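Local coordinates for protein response regulator (Xanthomonas campestris pv. campestris, PDB 3QYY) that probably makes the second messenger c-di-GMP as a diguanylate cyclase through this GGDEF domain, here with the inhibitory product bound at the active site, at residues B[61-64]-B[65-68]; B[71-74]-B[75-79]; B[98-101]-B[102-106]; B[147-150]-B[151-155]. One frame throughout, in Å; residues are numbered along the deposited sequence.

Contact 1: residues B[61-64]-B[65-68]. With C2E (9,9'-[(2R,3R,3aS,5S,7aR,9R,10R,10aS,12S,14aR)-3,5,10,12-tetrahydroxy-5,12-dioxidooctahydro-2H,7H-difuro[3,2-d:3',2'-j][1,3,7,9,2,8]tetraoxadiphosphacyclododecine-2,9-diyl]bis(2-amino-1,9-dihydro-6H-purin-6-one)), chain F.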
loop_
_atom_site.group_PDB
_atom_site.type_symbol
_atom_site.label_atom_id
_atom_site.label_comp_id
_atom_site.label_asym_id
_atom_site.label_seq_id
_atom_site.Cartn_x
_atom_site.Cartn_y
_atom_site.Cartn_z
ATOM N N GLY B 61 15.263 5.746 -10.461
ATOM C CA GLY B 61 14.215 5.812 -11.469
ATOM C C GLY B 61 13.287 4.612 -11.404
ATOM O O GLY B 61 13.654 3.575 -10.850
ATOM N N HIS B 62 12.091 4.739 -11.977
ATOM C CA HIS B 62 11.112 3.654 -11.941
ATOM C C HIS B 62 11.493 2.419 -12.748
ATOM O O HIS B 62 11.028 1.320 -12.453
ATOM C CB HIS B 62 9.728 4.141 -12.393
ATOM C CG HIS B 62 9.628 4.428 -13.859
ATOM N ND1 HIS B 62 10.009 5.631 -14.412
ATOM C CD2 HIS B 62 9.191 3.662 -14.886
ATOM C CE1 HIS B 62 9.808 5.594 -15.719
ATOM N NE2 HIS B 62 9.312 4.410 -16.032
ATOM N N LEU B 63 12.319 2.595 -13.774
ATOM C CA LEU B 63 12.743 1.458 -14.580
ATOM C C LEU B 63 13.609 0.558 -13.696
ATOM O O LEU B 63 13.545 -0.670 -13.788
ATOM C CB LEU B 63 13.526 1.948 -15.806
ATOM C CG LEU B 63 12.914 1.766 -17.207
ATOM C CD1 LEU B 63 11.402 1.947 -17.189
ATOM C CD2 LEU B 63 13.569 2.757 -18.171
ATOM N N ALA B 64 14.406 1.174 -12.826
ATOM C CA ALA B 64 15.264 0.417 -11.920
ATOM C C ALA B 64 14.396 -0.315 -10.897
ATOM O O ALA B 64 14.653 -1.476 -10.567
ATOM C CB ALA B 64 16.243 1.351 -11.212
ATOM N N GLY B 65 13.373 0.372 -10.398
ATOM C CA GLY B 65 12.475 -0.240 -9.436
ATOM C C GLY B 65 11.716 -1.384 -10.084
ATOM O O GLY B 65 11.457 -2.408 -9.445
ATOM N N ASP B 66 11.349 -1.206 -11.354
ATOM C CA ASP B 66 10.634 -2.246 -12.094
ATOM C C ASP B 66 11.514 -3.490 -12.127
ATOM O O ASP B 66 11.042 -4.612 -11.930
ATOM C CB ASP B 66 10.368 -1.814 -13.542
ATOM C CG ASP B 66 9.160 -0.912 -13.689
ATOM O OD1 ASP B 66 8.482 -0.610 -12.681
ATOM O OD2 ASP B 66 8.889 -0.503 -14.841
ATOM N N ARG B 67 12.802 -3.282 -12.389
ATOM C CA ARG B 67 13.752 -4.384 -12.462
ATOM C C ARG B 67 13.830 -5.119 -11.122
ATOM O O ARG B 67 14.022 -6.333 -11.094
ATOM C CB ARG B 67 15.136 -3.863 -12.886
ATOM C CG ARG B 67 16.161 -4.955 -13.223
ATOM C CD ARG B 67 15.679 -5.901 -14.337
ATOM N NE ARG B 67 15.576 -5.277 -15.660
ATOM C CZ ARG B 67 16.616 -4.879 -16.390
ATOM N NH1 ARG B 67 17.854 -5.034 -15.930
ATOM N NH2 ARG B 67 16.424 -4.340 -17.588
ATOM N N VAL B 68 13.680 -4.390 -10.016
ATOM C CA VAL B 68 13.710 -5.018 -8.697
ATOM C C VAL B 68 12.541 -5.997 -8.571
ATOM O O VAL B 68 12.713 -7.122 -8.107
ATOM C CB VAL B 68 13.594 -3.980 -7.551
ATOM C CG1 VAL B 68 13.575 -4.694 -6.209
ATOM C CG2 VAL B 68 14.758 -3.002 -7.605
HETATM P P1 C2E F . 4.215 5.112 -4.283
HETATM O O2P C2E F . 4.174 5.116 -5.791
HETATM O O1P C2E F . 4.443 6.447 -3.641
HETATM O "O5'" C2E F . 2.873 4.545 -3.682
HETATM C "C5'" C2E F . 2.714 4.453 -2.252
HETATM C "C4'" C2E F . 1.346 3.840 -1.994
HETATM O "O4'" C2E F . 0.263 4.488 -2.630
HETATM C "C3'" C2E F . 1.274 2.390 -2.457
HETATM O "O3'" C2E F . 1.859 1.504 -1.488
HETATM C "C2'" C2E F . -0.200 2.234 -2.675
HETATM O "O2'" C2E F . -0.799 1.807 -1.441
HETATM C "C1'" C2E F . -0.736 3.595 -3.104
HETATM N N9 C2E F . -0.792 3.672 -4.580
HETATM C C8 C2E F . -0.011 4.429 -5.385
HETATM N N7 C2E F . -0.338 4.270 -6.683
HETATM C C5 C2E F . -1.347 3.403 -6.724
HETATM C C6 C2E F . -2.187 2.797 -7.787
HETATM O O6 C2E F . -1.999 3.095 -8.994
HETATM N N1 C2E F . -3.162 1.927 -7.424
HETATM C C2 C2E F . -3.393 1.591 -6.123
HETATM N N2 C2E F . -4.378 0.724 -5.826
HETATM N N3 C2E F . -2.651 2.116 -5.090
HETATM C C4 C2E F . -1.640 3.007 -5.336
HETATM P P11 C2E F . 2.586 0.227 -2.148
HETATM O O21 C2E F . 1.622 -0.501 -3.023
HETATM O O11 C2E F . 3.058 -0.572 -0.986
HETATM O O5A C2E F . 3.828 0.704 -3.001
HETATM C C5A C2E F . 4.886 1.398 -2.342
HETATM C C4A C2E F . 5.936 1.805 -3.337
HETATM O O4A C2E F . 6.462 0.715 -4.145
HETATM C C3A C2E F . 5.440 2.849 -4.332
HETATM O O3A C2E F . 5.438 4.180 -3.770
HETATM C C2A C2E F . 6.409 2.673 -5.458
HETATM O O2A C2E F . 7.543 3.524 -5.213
HETATM C C1A C2E F . 6.799 1.203 -5.458
HETATM N N91 C2E F . 6.098 0.474 -6.552
HETATM C C81 C2E F . 4.904 -0.170 -6.512
HETATM N N71 C2E F . 4.599 -0.717 -7.713
HETATM C C51 C2E F . 5.607 -0.428 -8.551
HETATM C C61 C2E F . 5.954 -0.690 -9.977
HETATM O O61 C2E F . 5.202 -1.347 -10.731
HETATM N N11 C2E F . 7.123 -0.196 -10.455
HETATM C C21 C2E F . 7.992 0.533 -9.682
HETATM N N21 C2E F . 9.140 0.996 -10.233
HETATM N N31 C2E F . 7.737 0.806 -8.371
HETATM C C41 C2E F . 6.583 0.359 -7.769
#
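H62 and D66, one helical turn apart, together read the edge of a guanine of c-di-GMP. The strongest link runs from the ring nitrogen N11 of the ligand to OD1 of D66, 2.6 Å long and fairly straight at 153°. The exocyclic amine N21 then donates to the backbone O of H62 at 2.9 Å and, more weakly, to the same D66 OD1 at 3.0 Å. That carbonyl O of H62 also takes the helical bond from D66 N at 2.8 Å, so one oxygen holds both the base and the residue that grips the base. CG of D66 stands beside its own backbone N, anti to the carbonyl carbon (chi1 -81°), which brings the carboxylate alongside the H62 carbonyl and presents OD1 to the ligand. The other oxygen, OD2, lies near the plane of the H62 imidazole at its edge, 4.2 Å from CD2, with ring and carboxylate steeply inclined to each other. The backbone of G65 passes close to the amine, its C 3.5 Å from N21; the absence of a side chain lets N21 come this near. G61, with positive phi, ends helix 53-60 and is the N-cap of helix 62-77; its O receives G65 N at 3.2 Å. V68 packs on L53 and I56 of helix 53-60. The ligand is also hydrogen-bonded to K54, N57 and R88, and to R22 and W89 of the second subunit. Two acceptors set against N11 and N21 match the donor pattern of guanine, consistent with its selection; an Asp here reads the guanine in GGDEF domains generally.

Contact 2: residues B[71-74]-B[75-79]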
loop_
_atom_site.group_PDB
_atom_site.type_symbol
_atom_site.label_atom_id
_atom_site.label_comp_id
_atom_site.label_asym_id
_atom_site.label_seq_id
_atom_site.Cartn_x
_atom_site.Cartn_y
_atom_site.Cartn_z
ATOM N N ARG B 71 13.174 -9.064 -10.779
ATOM C CA ARG B 71 14.155 -9.984 -10.207
ATOM C C ARG B 71 13.565 -10.772 -9.039
ATOM O O ARG B 71 13.872 -11.952 -8.857
ATOM C CB ARG B 71 15.402 -9.227 -9.729
ATOM C CG ARG B 71 15.169 -8.340 -8.518
ATOM C CD ARG B 71 16.471 -7.825 -7.900
ATOM N NE ARG B 71 17.292 -8.902 -7.350
ATOM C CZ ARG B 71 18.146 -9.637 -8.057
ATOM N NH1 ARG B 71 18.304 -9.413 -9.356
ATOM N NH2 ARG B 71 18.839 -10.601 -7.467
ATOM N N LEU B 72 12.718 -10.119 -8.247
ATOM C CA LEU B 72 12.093 -10.781 -7.107
ATOM C C LEU B 72 11.314 -12.005 -7.575
ATOM O O LEU B 72 11.486 -13.105 -7.046
ATOM C CB LEU B 72 11.157 -9.810 -6.376
ATOM C CG LEU B 72 10.379 -10.324 -5.157
ATOM C CD1 LEU B 72 9.941 -9.145 -4.306
ATOM C CD2 LEU B 72 9.171 -11.143 -5.597
ATOM N N VAL B 73 10.458 -11.806 -8.571
ATOM C CA VAL B 73 9.645 -12.886 -9.112
ATOM C C VAL B 73 10.511 -13.903 -9.854
ATOM O O VAL B 73 10.289 -15.112 -9.754
ATOM C CB VAL B 73 8.558 -12.328 -10.062
ATOM C CG1 VAL B 73 7.806 -13.464 -10.734
ATOM C CG2 VAL B 73 7.587 -11.457 -9.268
ATOM N N GLU B 74 11.504 -13.410 -10.585
ATOM C CA GLU B 74 12.401 -14.289 -11.331
ATOM C C GLU B 74 13.096 -15.264 -10.379
ATOM O O GLU B 74 13.128 -16.468 -10.628
ATOM C CB GLU B 74 13.459 -13.469 -12.076
ATOM C CG GLU B 74 14.316 -14.287 -13.025
ATOM C CD GLU B 74 15.477 -13.497 -13.602
ATOM O OE1 GLU B 74 16.126 -14.000 -14.543
ATOM O OE2 GLU B 74 15.745 -12.378 -13.110
ATOM N N SER B 75 13.645 -14.741 -9.289
ATOM C CA SER B 75 14.341 -15.578 -8.318
ATOM C C SER B 75 13.398 -16.558 -7.624
ATOM O O SER B 75 13.801 -17.665 -7.262
ATOM C CB SER B 75 15.056 -14.706 -7.280
ATOM O OG SER B 75 14.152 -13.856 -6.597
ATOM N N ALA B 76 12.143 -16.156 -7.442
ATOM C CA ALA B 76 11.159 -17.022 -6.805
ATOM C C ALA B 76 10.933 -18.258 -7.674
ATOM O O ALA B 76 10.955 -19.389 -7.182
ATOM C CB ALA B 76 9.847 -16.273 -6.609
ATOM N N TYR B 77 10.712 -18.038 -8.968
ATOM C CA TYR B 77 10.496 -19.143 -9.896
ATOM C C TYR B 77 11.702 -20.080 -9.892
ATOM O O TYR B 77 11.626 -21.211 -10.376
ATOM C CB TYR B 77 10.256 -18.614 -11.317
ATOM C CG TYR B 77 8.836 -18.163 -11.579
ATOM C CD1 TYR B 77 7.767 -19.049 -11.441
ATOM C CD2 TYR B 77 8.560 -16.856 -11.985
ATOM C CE1 TYR B 77 6.458 -18.647 -11.704
ATOM C CE2 TYR B 77 7.252 -16.445 -12.250
ATOM C CZ TYR B 77 6.208 -17.345 -12.109
ATOM O OH TYR B 77 4.920 -16.949 -12.379
ATOM N N GLY B 78 12.808 -19.606 -9.329
ATOM C CA GLY B 78 14.019 -20.405 -9.265
ATOM C C GLY B 78 13.991 -21.510 -8.224
ATOM O O GLY B 78 14.833 -22.409 -8.253
ATOM N N TRP B 79 13.044 -21.450 -7.293
ATOM C CA TRP B 79 12.952 -22.484 -6.267
ATOM C C TRP B 79 11.546 -23.052 -6.109
ATOM O O TRP B 79 11.364 -24.135 -5.548
ATOM C CB TRP B 79 13.456 -21.963 -4.908
ATOM C CG TRP B 79 12.720 -20.775 -4.333
ATOM C CD1 TRP B 79 13.100 -19.462 -4.398
ATOM C CD2 TRP B 79 11.517 -20.802 -3.548
ATOM N NE1 TRP B 79 12.216 -18.674 -3.699
ATOM C CE2 TRP B 79 11.235 -19.469 -3.167
ATOM C CE3 TRP B 79 10.652 -21.823 -3.129
ATOM C CZ2 TRP B 79 10.123 -19.130 -2.384
ATOM C CZ3 TRP B 79 9.544 -21.486 -2.349
ATOM C CH2 TRP B 79 9.292 -20.149 -1.986
#
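The Y77 ring lies alongside V73, both side chains pointing the same way from neighbouring turns, with CG1 of V73 3.4 Å from CE2 of Y77. CG of Y77 sits beside its own backbone N (chi1 -82°), which lays the ring alongside V73; its OH reaches on to a hydrogen bond with the backbone O of E18. The W79 indole has A76 O on one face, 3.5 Å above the plane and offset toward the rim, and it meets the ring of W112 at about 60°. This is the C-terminal end of helix 62-77, which lies against the GGDEF sheet: L72, A76 and Y77 touch I86 of strand 85-90, and V73 touches F94 of strand 93-98. Helical bonds include S75 N to R71 O at 2.8 Å and Y77 N to V73 O at 3.1 Å. S75 folds its OG back between its own N and carbonyl carbon (chi1 58°), where the oxygen finds two carbonyls of the preceding turn, L72 O at 2.8 Å and R71 O at 3.0 Å. NE1 of W112 donates a hydrogen bond to the same OG, tying this helix to helix 102-116.

Contact 3: residues B[98-101]-B[102-106]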
loop_
_atom_site.group_PDB
_atom_site.type_symbol
_atom_site.label_atom_id
_atom_site.label_comp_id
_atom_site.label_asym_id
_atom_site.label_seq_id
_atom_site.Cartn_x
_atom_site.Cartn_y
_atom_site.Cartn_z
ATOM N N VAL B 98 2.797 -22.404 -1.512
ATOM C CA VAL B 98 3.727 -23.528 -1.528
ATOM C C VAL B 98 3.051 -24.806 -1.051
ATOM O O VAL B 98 2.574 -24.876 0.084
ATOM C CB VAL B 98 4.951 -23.265 -0.620
ATOM C CG1 VAL B 98 5.890 -24.472 -0.648
ATOM C CG2 VAL B 98 5.681 -22.007 -1.072
ATOM N N HIS B 99 3.004 -25.810 -1.920
ATOM C CA HIS B 99 2.405 -27.084 -1.554
ATOM C C HIS B 99 3.470 -28.012 -0.996
ATOM O O HIS B 99 3.968 -28.905 -1.687
ATOM C CB HIS B 99 1.712 -27.733 -2.755
ATOM C CG HIS B 99 0.358 -27.164 -3.043
ATOM N ND1 HIS B 99 0.112 -26.325 -4.109
ATOM C CD2 HIS B 99 -0.819 -27.294 -2.388
ATOM C CE1 HIS B 99 -1.159 -25.966 -4.099
ATOM N NE2 HIS B 99 -1.746 -26.540 -3.064
ATOM N N ALA B 100 3.812 -27.774 0.267
ATOM C CA ALA B 100 4.809 -28.550 0.993
ATOM C C ALA B 100 4.524 -28.352 2.478
ATOM O O ALA B 100 3.666 -27.553 2.843
ATOM C CB ALA B 100 6.202 -28.047 0.662
ATOM N N SER B 101 5.233 -29.080 3.335
ATOM C CA SER B 101 5.030 -28.938 4.774
ATOM C C SER B 101 5.482 -27.538 5.194
ATOM O O SER B 101 6.334 -26.931 4.541
ATOM C CB SER B 101 5.844 -29.989 5.532
ATOM O OG SER B 101 7.234 -29.755 5.379
ATOM N N GLU B 102 4.922 -27.027 6.284
ATOM C CA GLU B 102 5.278 -25.693 6.753
ATOM C C GLU B 102 6.781 -25.496 6.952
ATOM O O GLU B 102 7.339 -24.475 6.543
ATOM C CB GLU B 102 4.540 -25.368 8.055
ATOM C CG GLU B 102 4.773 -23.938 8.535
ATOM C CD GLU B 102 3.998 -23.602 9.790
ATOM O OE1 GLU B 102 4.056 -22.431 10.223
ATOM O OE2 GLU B 102 3.334 -24.502 10.343
ATOM N N ASP B 103 7.439 -26.465 7.581
ATOM C CA ASP B 103 8.879 -26.367 7.816
ATOM C C ASP B 103 9.652 -26.160 6.517
ATOM O O ASP B 103 10.463 -25.241 6.405
ATOM C CB ASP B 103 9.391 -27.630 8.518
ATOM C CG ASP B 103 8.934 -27.719 9.962
ATOM O OD1 ASP B 103 9.176 -28.766 10.596
ATOM O OD2 ASP B 103 8.338 -26.742 10.464
ATOM N N GLU B 104 9.398 -27.017 5.537
ATOM C CA GLU B 104 10.076 -26.924 4.251
ATOM C C GLU B 104 9.774 -25.593 3.566
ATOM O O GLU B 104 10.681 -24.888 3.129
ATOM C CB GLU B 104 9.642 -28.081 3.350
ATOM C CG GLU B 104 10.219 -28.028 1.943
ATOM C CD GLU B 104 9.792 -29.211 1.091
ATOM O OE1 GLU B 104 10.088 -29.207 -0.123
ATOM O OE2 GLU B 104 9.164 -30.144 1.637
ATOM N N ALA B 105 8.492 -25.253 3.480
ATOM C CA ALA B 105 8.075 -24.011 2.843
ATOM C C ALA B 105 8.710 -22.789 3.499
ATOM O O ALA B 105 9.284 -21.937 2.820
ATOM C CB ALA B 105 6.555 -23.896 2.879
ATOM N N THR B 106 8.608 -22.710 4.823
ATOM C CA THR B 106 9.155 -21.587 5.573
ATOM C C THR B 106 10.672 -21.471 5.469
ATOM O O THR B 106 11.207 -20.373 5.327
ATOM C CB THR B 106 8.756 -21.678 7.055
ATOM O OG1 THR B 106 7.326 -21.633 7.158
ATOM C CG2 THR B 106 9.352 -20.520 7.846
#
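The backbone O of S101 takes the N-H of A105 at 2.9 Å, an almost linear bond (175°) with the donor nearly in line with the C=O group, and so closes the first turn of helix 102-116. S101 is the N-cap of that helix. Its OG, turned in between its own N and carbonyl carbon (chi1 66°), faces the N-H of E104 and accepts from it across 3.5 Å, a weak capping bond; CB of E104 lies close beside the same hydroxyl. One residue further on, E102 O is gripped twice by T106: the backbone N donates at 2.8 Å, and OG1 at 2.9 Å from above the carbonyl plane. The loop here joins strand 93-98 to helix 102-116, the start of a beta-alpha-beta crossover in the GGDEF fold that leads to strand 128-134, with strand 44-50 lying between the two strands. The turn of the chain brings V98, at the end of its strand, against the new helix. CG1 of V98 meets CB of A105 at 3.6 Å, and both residues also rest on F46 of strand 44-50, so this side of the first turn is buried against the sheet. A100 points its methyl at the extended chain of E104 and touches the carboxylate there, CB of A100 to OE2 of E104 3.8 Å. The extended chain of E102 carries OE1 to a long, weak ion pair with R165. H99 is the centre of an inverse gamma turn, its ring meeting W41 and F43.

Contact 4: residues B[147-150]-B[151-155]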
loop_
_atom_site.group_PDB
_atom_site.type_symbol
_atom_site.label_atom_id
_atom_site.label_comp_id
_atom_site.label_asym_id
_atom_site.label_seq_id
_atom_site.Cartn_x
_atom_site.Cartn_y
_atom_site.Cartn_z
ATOM N N ARG B 147 -5.523 -14.805 7.704
ATOM C CA ARG B 147 -4.508 -15.193 8.678
ATOM C C ARG B 147 -3.104 -14.801 8.226
ATOM O O ARG B 147 -2.329 -14.234 8.998
ATOM C CB ARG B 147 -4.568 -16.702 8.938
ATOM C CG ARG B 147 -5.813 -17.145 9.692
ATOM C CD ARG B 147 -5.807 -18.645 9.932
ATOM N NE ARG B 147 -6.972 -19.078 10.699
ATOM C CZ ARG B 147 -7.197 -20.334 11.068
ATOM N NH1 ARG B 147 -6.333 -21.288 10.742
ATOM N NH2 ARG B 147 -8.286 -20.639 11.760
ATOM N N ALA B 148 -2.780 -15.104 6.975
ATOM C CA ALA B 148 -1.467 -14.774 6.427
ATOM C C ALA B 148 -1.274 -13.261 6.360
ATOM O O ALA B 148 -0.202 -12.747 6.673
ATOM C CB ALA B 148 -1.320 -15.376 5.036
ATOM N N ASP B 149 -2.321 -12.554 5.952
ATOM C CA ASP B 149 -2.271 -11.097 5.832
ATOM C C ASP B 149 -2.018 -10.451 7.190
ATOM O O ASP B 149 -1.186 -9.552 7.316
ATOM C CB ASP B 149 -3.585 -10.582 5.225
ATOM C CG ASP B 149 -3.487 -9.142 4.727
ATOM O OD1 ASP B 149 -2.469 -8.797 4.093
ATOM O OD2 ASP B 149 -4.436 -8.360 4.951
ATOM N N ALA B 150 -2.733 -10.914 8.211
ATOM C CA ALA B 150 -2.563 -10.370 9.556
ATOM C C ALA B 150 -1.143 -10.639 10.046
ATOM O O ALA B 150 -0.542 -9.804 10.721
ATOM C CB ALA B 150 -3.576 -10.994 10.510
ATOM N N ALA B 151 -0.609 -11.805 9.698
ATOM C CA ALA B 151 0.740 -12.175 10.104
ATOM C C ALA B 151 1.760 -11.247 9.451
ATOM O O ALA B 151 2.741 -10.845 10.083
ATOM C CB ALA B 151 1.024 -13.631 9.726
ATOM N N MET B 152 1.531 -10.914 8.184
ATOM C CA MET B 152 2.429 -10.015 7.464
ATOM C C MET B 152 2.452 -8.654 8.162
ATOM O O MET B 152 3.519 -8.076 8.374
ATOM C CB MET B 152 1.968 -9.866 6.002
ATOM C CG MET B 152 2.806 -8.915 5.153
ATOM S SD MET B 152 2.386 -7.166 5.406
ATOM C CE MET B 152 0.908 -7.013 4.369
ATOM N N TYR B 153 1.278 -8.155 8.534
ATOM C CA TYR B 153 1.182 -6.864 9.212
ATOM C C TYR B 153 1.914 -6.853 10.552
ATOM O O TYR B 153 2.446 -5.821 10.966
ATOM C CB TYR B 153 -0.286 -6.470 9.405
ATOM C CG TYR B 153 -0.929 -5.940 8.142
ATOM C CD1 TYR B 153 -0.471 -4.761 7.545
ATOM C CD2 TYR B 153 -1.978 -6.624 7.528
ATOM C CE1 TYR B 153 -1.045 -4.280 6.364
ATOM C CE2 TYR B 153 -2.557 -6.151 6.349
ATOM C CZ TYR B 153 -2.088 -4.982 5.775
ATOM O OH TYR B 153 -2.658 -4.522 4.612
ATOM N N ARG B 154 1.946 -7.995 11.233
ATOM C CA ARG B 154 2.664 -8.064 12.497
ATOM C C ARG B 154 4.157 -7.970 12.219
ATOM O O ARG B 154 4.892 -7.333 12.963
ATOM C CB ARG B 154 2.354 -9.363 13.241
ATOM C CG ARG B 154 0.979 -9.380 13.886
ATOM C CD ARG B 154 0.961 -10.271 15.122
ATOM N NE ARG B 154 1.175 -11.679 14.807
ATOM C CZ ARG B 154 0.331 -12.425 14.102
ATOM N NH1 ARG B 154 -0.794 -11.899 13.631
ATOM N NH2 ARG B 154 0.609 -13.701 13.868
ATOM N N ALA B 155 4.602 -8.602 11.138
ATOM C CA ALA B 155 6.011 -8.559 10.768
ATOM C C ALA B 155 6.395 -7.128 10.402
ATOM O O ALA B 155 7.423 -6.614 10.841
ATOM C CB ALA B 155 6.272 -9.484 9.588
HETATM O O HOH W 1 -2.627 -6.504 2.765
#
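D149 and Y153 meet one turn apart, the carboxylate set at the edge of the phenol ring. OD2 of D149 lies in the ring plane, 3.2 Å from CE2 of Y153, and the carboxylate is turned steeply, 72°, against the ring, an approach that places the acid beside ring hydrogens, which probably carry slight positive charge. Over the centre of one ring face sits the methyl of M152, its CE 3.8 Å above the plane and equally near OD1 of D149. M152 gets there by bending: CG runs anti to the backbone N (chi1 178°), then the chain folds at both following torsions. A water spans the pair, donating to D149 OD1 at 2.7 Å and accepting from Y153 OH at 2.7 Å, so the hydroxyl and the acid are tied at their outer ends as well. OD2 forms a salt bridge with NZ of K54 of the second subunit, whose side chain also packs on Y153; the buried acid thus has a partner for each oxygen. All this stands on helix 141-157, the helix of the beta-alpha-beta unit between strands 128-134 and 162-165. Regular backbone bonds space the groups, Y153 N to D149 O at 3.1 Å among them. The inner side of the helix faces the sheet: A148, D149 and M152 touch V47 of strand 44-50, and M152 also touches D49, a magnesium ligand. R154 folds back along the helix, CA of A151 3.6 Å above one guanidinium face, offset toward the rim, and packs on V164. R147 has an extended chain, with NE in a salt bridge to E143.

How the contacts relate
Contacts 1 and 2 occupy the two ends of helix 62-77, their centres 16 Å apart: the first binds c-di-GMP directly, while in the second the side chain of L72 is about 10 Å from the ligand and from magnesium. Contact 2 touches contact 3, W79 CZ3 lying 4.1 Å from V98 CG2, which joins the end of that helix to the loop before helix 102-116. Contact 4 is centred about 26 Å from the centre of contact 1, yet it also borders the active site: the side chain of Y153 comes about 5 Å from a bound c-di-GMP and that of M152 about 7 Å from magnesium. Both sites involve the second subunit, through R22 and W89 at the ligand of contact 1 and K54 at contact 4.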